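Local coordinates for protein carbonic anhydrase (PDB 6Y04) that probably catalyses the reversible hydration of carbon dioxide to hydrogencarbonate and a proton, using one zinc ion per subunit, at residues 90-95 / 162-167. Numbering follows the deposited sequence.
Sequences EIFIMG and PIHGLL
Five main-chain hydrogen bonds, running alternately from each strand to the other, identify 90-95 and 162-167 as parallel neighbours in register, Phe92 beside His164. Straightest is Ile93 N to His164 O (2.8 Å, 173° at the hydrogen), although its donor stands above the carbonyl plane; Gly95 N to Leu166 O, at 138°, is the most bent. Gly95 directly precedes the zinc ligand His96. The face bearing Phe92, His164 and Leu166 is tightly packed: the His164 ring lies in an offset stack on Phe92, planes 29° apart, with CD2 of His164 3.4 Å from CE2 of Phe92. Leu166 CD1 flanks the same phenyl ring, 3.8 Å from Phe92 CD2. His164 NE2 donates to the anti lone pair of Glu90 OE1 (3.0 Å), which also bonds Tyr182 OH, while Gly181 N bonds His164 ND1; with the stack, these hold the imidazole's rotation. The Glu90-Pro162 end is partly solvent-exposed, though Glu90 CG still meets Pro162 CG at 3.5 Å. On the reverse face Gly165 offers Ile93 no side chain, so Ile93 CD1 packs alongside Ile163 CG2 (3.6 Å). A largely helical connection makes this a beta-alpha-beta crossover of the beta-carbonic anhydrase core, with helix 140-152 against Ile93 and Ile163, and strands 32-36 and 175-179 flanking the pair.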
loop_
_atom_site.group_PDB
_atom_site.type_symbol
_atom_site.label_atom_id
_atom_site.label_comp_id
_atom_site.label_asym_id
_atom_site.label_seq_id
_atom_site.Cartn_x
_atom_site.Cartn_y
_atom_site.Cartn_z
ATOM N N GLU A 90 -1.560 -3.472 17.019
ATOM C CA GLU A 90 -1.646 -2.019 16.980
ATOM C C GLU A 90 -1.630 -1.539 15.532
ATOM O O GLU A 90 -0.890 -2.073 14.704
ATOM C CB GLU A 90 -0.485 -1.387 17.754
ATOM C CG GLU A 90 -0.558 -1.602 19.261
ATOM C CD GLU A 90 0.457 -0.832 20.089
ATOM O OE1 GLU A 90 0.573 0.393 19.887
ATOM O OE2 GLU A 90 1.143 -1.456 20.930
ATOM N N ILE A 91 -2.450 -0.524 15.241
ATOM C CA ILE A 91 -2.477 0.055 13.909
ATOM C C ILE A 91 -2.076 1.525 14.000
ATOM O O ILE A 91 -2.640 2.281 14.790
ATOM C CB ILE A 91 -3.859 -0.121 13.241
ATOM C CG1 ILE A 91 -4.258 -1.593 13.096
ATOM C CG2 ILE A 91 -3.921 0.613 11.906
ATOM C CD1 ILE A 91 -5.722 -1.796 12.740
ATOM N N PHE A 92 -1.097 1.916 13.177
ATOM C CA PHE A 92 -0.721 3.311 13.023
ATOM C C PHE A 92 -1.117 3.792 11.632
ATOM O O PHE A 92 -0.658 3.243 10.628
ATOM C CB PHE A 92 0.789 3.469 13.197
ATOM C CG PHE A 92 1.297 3.099 14.564
ATOM C CD1 PHE A 92 1.455 1.767 14.925
ATOM C CD2 PHE A 92 1.608 4.081 15.494
ATOM C CE1 PHE A 92 1.912 1.420 16.189
ATOM C CE2 PHE A 92 2.065 3.734 16.757
ATOM C CZ PHE A 92 2.220 2.408 17.102
ATOM N N ILE A 93 -1.974 4.819 11.588
ATOM C CA ILE A 93 -2.300 5.476 10.331
ATOM C C ILE A 93 -1.514 6.781 10.226
ATOM O O ILE A 93 -1.663 7.681 11.054
ATOM C CB ILE A 93 -3.826 5.665 10.196
ATOM C CG1 ILE A 93 -4.525 4.303 10.165
ATOM C CG2 ILE A 93 -4.169 6.501 8.970
ATOM C CD1 ILE A 93 -5.919 4.336 10.719
ATOM N N MET A 94 -0.670 6.865 9.191
ATOM C CA MET A 94 0.305 7.939 9.082
ATOM C C MET A 94 0.141 8.685 7.758
ATOM O O MET A 94 0.567 8.204 6.703
ATOM C CB MET A 94 1.728 7.392 9.208
ATOM C CG MET A 94 2.780 8.464 9.074
ATOM S SD MET A 94 4.390 7.928 9.640
ATOM C CE MET A 94 4.796 6.737 8.364
ATOM N N GLY A 95 -0.474 9.873 7.847
ATOM C CA GLY A 95 -0.609 10.778 6.721
ATOM C C GLY A 95 0.598 11.702 6.613
ATOM O O GLY A 95 1.526 11.615 7.412
ATOM N N PRO A 162 -5.610 -0.875 19.532
ATOM C CA PRO A 162 -5.415 0.569 19.392
ATOM C C PRO A 162 -5.170 1.033 17.954
ATOM O O PRO A 162 -4.466 0.375 17.188
ATOM C CB PRO A 162 -4.194 0.873 20.274
ATOM C CG PRO A 162 -3.553 -0.471 20.551
ATOM C CD PRO A 162 -4.673 -1.482 20.488
ATOM N N ILE A 163 -5.782 2.173 17.605
ATOM C CA ILE A 163 -5.566 2.819 16.320
ATOM C C ILE A 163 -5.047 4.237 16.545
ATOM O O ILE A 163 -5.772 5.095 17.060
ATOM C CB ILE A 163 -6.845 2.808 15.467
ATOM C CG1 ILE A 163 -7.413 1.392 15.355
ATOM C CG2 ILE A 163 -6.563 3.408 14.098
ATOM C CD1 ILE A 163 -8.903 1.360 15.248
ATOM N N HIS A 164 -3.790 4.456 16.124
ATOM C CA HIS A 164 -3.099 5.725 16.292
ATOM C C HIS A 164 -3.091 6.506 14.981
ATOM O O HIS A 164 -3.203 5.937 13.901
ATOM C CB HIS A 164 -1.660 5.513 16.788
ATOM C CG HIS A 164 -1.522 4.459 17.829
ATOM N ND1 HIS A 164 -1.748 4.710 19.156
ATOM C CD2 HIS A 164 -1.181 3.156 17.741
ATOM C CE1 HIS A 164 -1.555 3.604 19.848
ATOM N NE2 HIS A 164 -1.211 2.633 19.000
ATOM N N GLY A 165 -2.927 7.822 15.109
ATOM C CA GLY A 165 -2.814 8.702 13.963
ATOM C C GLY A 165 -1.531 9.516 14.038
ATOM O O GLY A 165 -1.264 10.144 15.056
ATOM N N LEU A 166 -0.751 9.467 12.955
ATOM C CA LEU A 166 0.511 10.182 12.876
ATOM C C LEU A 166 0.528 11.041 11.617
ATOM O O LEU A 166 -0.154 10.747 10.634
ATOM C CB LEU A 166 1.667 9.180 12.846
ATOM C CG LEU A 166 1.729 8.192 14.011
ATOM C CD1 LEU A 166 2.913 7.253 13.854
ATOM C CD2 LEU A 166 1.800 8.909 15.351
ATOM N N LEU A 167 1.356 12.082 11.669
ATOM C CA LEU A 167 1.630 12.922 10.521
ATOM C C LEU A 167 3.144 12.980 10.336
ATOM O O LEU A 167 3.883 13.235 11.289
ATOM C CB LEU A 167 1.017 14.305 10.767
ATOM C CG LEU A 167 1.373 15.387 9.745
ATOM C CD1 LEU A 167 0.474 15.300 8.520
ATOM C CD2 LEU A 167 1.270 16.774 10.370
#